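Local coordinates for esterase D from Lactobacillus rhamnosus, a protein that probably hydrolyses carboxylic esters, as a serine hydrolase of the alpha/beta-hydrolase fold, in two crystal structures: PDB 3DYV (chain A, 1.81 Å), residues G193-V198 and A224-T229; PDB 3DLT (chain B, 1.90 Å), residues G193-V198 and A224-T229. Structure 2 is superposed on structure 1 by the backbone atoms of these residues (RMSD 0.27 Å); each is numbered along its deposited sequence.

Structure 1 (3DYV); sequences GQDELV and AKHVIT.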
loop_
_atom_site.group_PDB
_atom_site.type_symbol
_atom_site.label_atom_id
_atom_site.label_comp_id
_atom_site.label_asym_id
_atom_site.label_seq_id
_atom_site.Cartn_x
_atom_site.Cartn_y
_atom_site.Cartn_z
ATOM N N GLY A 193 12.221 3.571 9.408
ATOM C CA GLY A 193 12.711 3.883 10.754
ATOM C C GLY A 193 12.716 5.357 11.119
ATOM O O GLY A 193 12.976 5.713 12.268
ATOM N N GLN A 194 12.460 6.221 10.141
ATOM C CA GLN A 194 12.288 7.647 10.394
ATOM C C GLN A 194 10.975 8.075 9.763
ATOM O O GLN A 194 10.911 9.056 9.018
ATOM C CB GLN A 194 13.468 8.439 9.828
ATOM C CG GLN A 194 14.814 8.078 10.445
ATOM C CD GLN A 194 14.963 8.546 11.886
ATOM O OE1 GLN A 194 14.256 9.446 12.342
ATOM N NE2 GLN A 194 15.898 7.937 12.607
ATOM N N ASP A 195 9.922 7.327 10.086
ATOM C CA ASP A 195 8.622 7.500 9.448
ATOM C C ASP A 195 7.876 8.685 10.047
ATOM O O ASP A 195 7.473 8.668 11.216
ATOM C CB ASP A 195 7.776 6.234 9.563
ATOM C CG ASP A 195 6.626 6.210 8.562
ATOM O OD1 ASP A 195 5.959 7.256 8.375
ATOM O OD2 ASP A 195 6.401 5.145 7.952
ATOM N N GLU A 196 7.685 9.694 9.208
ATOM C CA GLU A 196 7.093 10.968 9.589
ATOM C C GLU A 196 5.564 10.977 9.474
ATOM O O GLU A 196 4.911 11.914 9.938
ATOM C CB GLU A 196 7.705 12.088 8.723
ATOM C CG GLU A 196 7.260 12.135 7.229
ATOM C CD GLU A 196 7.912 11.080 6.316
ATOM O OE1 GLU A 196 8.477 10.098 6.815
ATOM O OE2 GLU A 196 7.847 11.235 5.078
ATOM N N LEU A 197 5.000 9.937 8.859
ATOM C CA LEU A 197 3.569 9.897 8.556
ATOM C C LEU A 197 2.779 8.927 9.429
ATOM O O LEU A 197 1.654 9.235 9.820
ATOM C CB LEU A 197 3.359 9.578 7.071
ATOM C CG LEU A 197 3.635 10.770 6.147
ATOM C CD1 LEU A 197 3.812 10.330 4.705
ATOM C CD2 LEU A 197 2.514 11.808 6.267
ATOM N N VAL A 198 3.351 7.762 9.725
ATOM C CA VAL A 198 2.702 6.783 10.601
ATOM C C VAL A 198 3.614 6.376 11.759
ATOM O O VAL A 198 4.833 6.523 11.685
ATOM C CB VAL A 198 2.260 5.522 9.819
ATOM C CG1 VAL A 198 1.249 5.897 8.738
ATOM C CG2 VAL A 198 3.461 4.810 9.215
ATOM N N ALA A 224 15.341 5.594 6.949
ATOM C CA ALA A 224 14.442 5.908 5.840
ATOM C C ALA A 224 13.157 6.596 6.286
ATOM O O ALA A 224 12.593 6.280 7.339
ATOM C CB ALA A 224 14.106 4.639 5.068
ATOM N N LYS A 225 12.697 7.528 5.456
ATOM C CA LYS A 225 11.395 8.153 5.622
ATOM C C LYS A 225 10.299 7.203 5.111
ATOM O O LYS A 225 10.594 6.093 4.667
ATOM C CB LYS A 225 11.364 9.514 4.914
ATOM C CG LYS A 225 12.332 10.541 5.521
ATOM C CD LYS A 225 11.986 11.968 5.091
ATOM C CE LYS A 225 12.984 12.978 5.644
ATOM N NZ LYS A 225 12.943 14.290 4.923
ATOM N N HIS A 226 9.046 7.643 5.188
ATOM C CA HIS A 226 7.874 6.771 5.000
ATOM C C HIS A 226 7.852 5.941 3.713
ATOM O O HIS A 226 7.611 4.736 3.760
ATOM C CB HIS A 226 6.596 7.612 5.073
ATOM C CG HIS A 226 5.334 6.821 4.919
ATOM N ND1 HIS A 226 4.926 5.881 5.839
ATOM C CD2 HIS A 226 4.379 6.848 3.959
ATOM C CE1 HIS A 226 3.777 5.356 5.450
ATOM N NE2 HIS A 226 3.422 5.928 4.314
ATOM N N VAL A 227 8.088 6.574 2.569
ATOM C CA VAL A 227 7.840 5.905 1.286
ATOM C C VAL A 227 9.062 5.093 0.865
ATOM O O VAL A 227 9.796 5.460 -0.058
ATOM C CB VAL A 227 7.406 6.896 0.182
ATOM C CG1 VAL A 227 6.870 6.139 -1.032
ATOM C CG2 VAL A 227 6.345 7.851 0.715
ATOM N N ILE A 228 9.253 3.969 1.551
ATOM C CA ILE A 228 10.442 3.135 1.373
ATOM C C ILE A 228 10.550 2.481 -0.012
ATOM O O ILE A 228 11.615 1.990 -0.376
ATOM C CB ILE A 228 10.573 2.054 2.486
ATOM C CG1 ILE A 228 9.300 1.197 2.608
ATOM C CG2 ILE A 228 10.894 2.720 3.817
ATOM C CD1 ILE A 228 9.448 0.005 3.559
ATOM N N THR A 229 9.464 2.483 -0.780
ATOM C CA THR A 229 9.502 1.980 -2.155
ATOM C C THR A 229 10.180 2.950 -3.131
ATOM O O THR A 229 10.542 2.559 -4.237
ATOM C CB THR A 229 8.090 1.681 -2.687
ATOM O OG1 THR A 229 7.263 2.835 -2.515
ATOM C CG2 THR A 229 7.477 0.491 -1.955
#
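With CG anti to the backbone N in Asp195 and His226 (chi1 -162° and -179°), carboxylate and imidazole lie side by side, pointing the same way. His226 ND1 donates to Asp195 OD2 at 2.7 Å, nearly straight (173°), on the syn side of the carboxylate. Asp195 OD1 accepts from Leu197 N at 2.9 Å, an Asx turn, completed by Val198 N at 3.0 Å to an Asx motif; the two bonds fix the carboxylate's rotation. Leu197 lies over one face of the His226 ring, its CD1 3.6 Å from His226 CD2, and Val198 CG2 reaches His226 CE1 at 3.8 Å. Glu196 OE1 accepts from His226 N at 3.0 Å and lies against Lys225 CB, while the lysine chain runs extended. Lys225 CA makes a CA-H...O contact with Gln194 O at 3.5 Å. Gln194 N donates to Ala224 O at 2.8 Å. The two loops follow strands 187-192 and 216-221 and carry the predicted charge-relay residues of a Ser-His-Asp triad; His226 NE2 is hydrogen-bonded to Ser101 OG, the predicted nucleophile.

How the two compare
The bound group is the main difference at this site. In structure 2 butanoic acid accepts from His226(B) NE2 through O2 at 2.7 Å, and its C1 lies 3.8 Å from Val198(B) CG1. In structure 1 a chloride ion occupies this place, wholly or in part, so neither site is empty. The residues that the butanoic acid touches answer without moving: the side chains of His226(B) and Val198(B) keep the place of His226(A) and Val198(A) within the error.

Away from the bound group, two exposed side chains are turned. Glu196(A) has chi1 73° and chi2 -77°, against -66° and -176° in Glu196(B), which sets the CD atoms 4.5 Å apart after superposition. The hydrogen bond from His226(A) N to Glu196(A) OE1, 3.0 Å, has no counterpart, since His226(B) N and Glu196(B) OE2 are 7.6 Å apart. Lys225(B) is bent at chi2 and chi3 where Lys225(A) is extended, with the NZ atoms 4.6 Å apart after superposition. Lys225(B) NZ donates to Gln194(B) O and forms a salt bridge with Glu196(B) OE2, each at 2.6 Å; Lys225(A) NZ is 6.9 Å from Gln194(A) O and 5.9 Å from Glu196(A) OE2.

The CA atoms coincide within the error, as do the side chains of Gln194(A) and Asp195(A) with those of Gln194(B) and Asp195(B). The bond from His226(A) ND1 to Asp195(A) OD2 is 2.7 Å, as is that from His226(B) ND1 to Asp195(B) OD2. Asp195(A) OD1 takes Leu197(A) N and Val198(A) N, and Asp195(B) OD1 takes Leu197(B) N and Val198(B) N. The bond from Gln194(A) N to Ala224(A) O is likewise kept between Gln194(B) N and Ala224(B) O.

Structure 2 (3DLT); sequences GQDELV and AKHVIT. With BUA (butanoic acid), chain C.
CG stands anti to the backbone N in both Asp195 (chi1 -163°) and His226 (chi1 -178°), and the carboxylate and the imidazole lie side by side, pointing the same way. His226 ND1 gives its hydrogen to Asp195 OD2 at 2.7 Å, at 159° and on the syn side of the carboxylate. Asp195 OD1 takes Leu197 N at 2.7 Å in an Asx turn, completed by Val198 N at 3.0 Å to an Asx motif, which fixes the carboxylate's rotation. Leu197 lies over one face of the His226 ring, its CD1 3.9 Å from His226 CG, and Val198 CG2 comes within 4.0 Å of His226 CE1. Glu196 OE2 uses its anti lone pair to meet Lys225 NZ at 2.6 Å in a salt bridge; the lysine, bent at chi2 and chi3, also donates to Gln194 O. Gln194 N donates to Ala224 O at 2.9 Å. Beyond the pair, His226 NE2 donates to O2 of butanoic acid at 2.7 Å. Butanoic acid is also hydrogen-bonded to the backbone N of Tyr31, Ser101 and Leu102; Tyr31 and Leu102 are consistent with the oxyanion hole.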
loop_
_atom_site.group_PDB
_atom_site.type_symbol
_atom_site.label_atom_id
_atom_site.label_comp_id
_atom_site.label_asym_id
_atom_site.label_seq_id
_atom_site.Cartn_x
_atom_site.Cartn_y
_atom_site.Cartn_z
ATOM N N GLY B 193 12.211 3.586 9.393
ATOM C CA GLY B 193 12.658 3.934 10.722
ATOM C C GLY B 193 12.572 5.415 11.061
ATOM O O GLY B 193 12.748 5.788 12.217
ATOM N N GLN B 194 12.357 6.264 10.057
ATOM C CA GLN B 194 12.309 7.726 10.258
ATOM C C GLN B 194 11.010 8.251 9.680
ATOM O O GLN B 194 10.988 9.275 9.002
ATOM C CB GLN B 194 13.520 8.433 9.622
ATOM C CG GLN B 194 14.901 8.037 10.189
ATOM C CD GLN B 194 15.123 8.454 11.649
ATOM O OE1 GLN B 194 14.575 9.471 12.120
ATOM N NE2 GLN B 194 15.948 7.673 12.376
ATOM N N ASP B 195 9.931 7.535 9.977
ATOM C CA ASP B 195 8.603 7.786 9.420
ATOM C C ASP B 195 7.874 8.835 10.231
ATOM O O ASP B 195 7.619 8.639 11.415
ATOM C CB ASP B 195 7.764 6.504 9.462
ATOM C CG ASP B 195 6.561 6.561 8.557
ATOM O OD1 ASP B 195 5.913 7.620 8.444
ATOM O OD2 ASP B 195 6.253 5.522 7.955
ATOM N N GLU B 196 7.486 9.913 9.569
ATOM C CA GLU B 196 6.809 11.003 10.214
ATOM C C GLU B 196 5.297 10.929 10.013
ATOM O O GLU B 196 4.548 11.639 10.696
ATOM C CB GLU B 196 7.344 12.327 9.662
ATOM C CG GLU B 196 8.814 12.556 10.036
ATOM C CD GLU B 196 9.338 13.922 9.563
ATOM O OE1 GLU B 196 8.568 14.907 9.625
ATOM O OE2 GLU B 196 10.509 14.002 9.107
ATOM N N LEU B 197 4.849 10.055 9.108
ATOM C CA LEU B 197 3.475 10.025 8.698
ATOM C C LEU B 197 2.692 9.039 9.502
ATOM O O LEU B 197 1.572 9.331 9.884
ATOM C CB LEU B 197 3.359 9.706 7.203
ATOM C CG LEU B 197 3.882 10.813 6.278
ATOM C CD1 LEU B 197 3.797 10.366 4.812
ATOM C CD2 LEU B 197 3.112 12.112 6.510
ATOM N N VAL B 198 3.239 7.853 9.739
ATOM C CA VAL B 198 2.553 6.893 10.601
ATOM C C VAL B 198 3.498 6.434 11.695
ATOM O O VAL B 198 4.715 6.526 11.561
ATOM C CB VAL B 198 1.979 5.681 9.826
ATOM C CG1 VAL B 198 0.924 6.145 8.814
ATOM C CG2 VAL B 198 3.085 4.865 9.154
ATOM N N ALA B 224 15.467 5.455 6.863
ATOM C CA ALA B 224 14.566 5.778 5.753
ATOM C C ALA B 224 13.284 6.496 6.186
ATOM O O ALA B 224 12.677 6.155 7.204
ATOM C CB ALA B 224 14.203 4.485 4.997
ATOM N N LYS B 225 12.862 7.468 5.378
ATOM C CA LYS B 225 11.572 8.117 5.556
ATOM C C LYS B 225 10.448 7.172 5.085
ATOM O O LYS B 225 10.702 6.056 4.664
ATOM C CB LYS B 225 11.468 9.459 4.798
ATOM C CG LYS B 225 12.555 10.520 5.044
ATOM C CD LYS B 225 12.765 10.885 6.488
ATOM C CE LYS B 225 11.599 11.626 7.133
ATOM N NZ LYS B 225 11.815 11.754 8.637
ATOM N N HIS B 226 9.212 7.640 5.144
ATOM C CA HIS B 226 8.040 6.809 4.892
ATOM C C HIS B 226 8.015 5.935 3.607
ATOM O O HIS B 226 7.740 4.730 3.701
ATOM C CB HIS B 226 6.787 7.685 4.919
ATOM C CG HIS B 226 5.515 6.919 4.719
ATOM N ND1 HIS B 226 4.939 6.168 5.714
ATOM C CD2 HIS B 226 4.708 6.795 3.638
ATOM C CE1 HIS B 226 3.850 5.588 5.248
ATOM N NE2 HIS B 226 3.683 5.956 3.991
ATOM N N VAL B 227 8.281 6.530 2.440
ATOM C CA VAL B 227 7.973 5.871 1.145
ATOM C C VAL B 227 9.142 5.037 0.725
ATOM O O VAL B 227 9.937 5.415 -0.136
ATOM C CB VAL B 227 7.569 6.876 0.034
ATOM C CG1 VAL B 227 6.863 6.164 -1.160
ATOM C CG2 VAL B 227 6.638 7.904 0.588
ATOM N N ILE B 228 9.248 3.883 1.356
ATOM C CA ILE B 228 10.447 3.051 1.239
ATOM C C ILE B 228 10.560 2.348 -0.129
ATOM O O ILE B 228 11.626 1.813 -0.479
ATOM C CB ILE B 228 10.575 2.027 2.421
ATOM C CG1 ILE B 228 9.278 1.207 2.639
ATOM C CG2 ILE B 228 11.008 2.743 3.712
ATOM C CD1 ILE B 228 9.530 -0.066 3.364
ATOM N N THR B 229 9.473 2.373 -0.894
ATOM C CA THR B 229 9.472 1.853 -2.259
ATOM C C THR B 229 10.214 2.752 -3.262
ATOM O O THR B 229 10.568 2.308 -4.358
ATOM C CB THR B 229 8.040 1.579 -2.731
ATOM O OG1 THR B 229 7.259 2.769 -2.620
ATOM C CG2 THR B 229 7.402 0.475 -1.895
HETATM C C1 BUA C . 0.596 7.461 5.241
HETATM C C2 BUA C . -0.046 7.768 3.913
HETATM C C3 BUA C . 0.811 7.288 2.737
HETATM C C4 BUA C . 0.602 5.794 2.537
HETATM O O1 BUA C . -0.540 5.388 2.304
HETATM O O2 BUA C . 1.571 5.021 2.604
#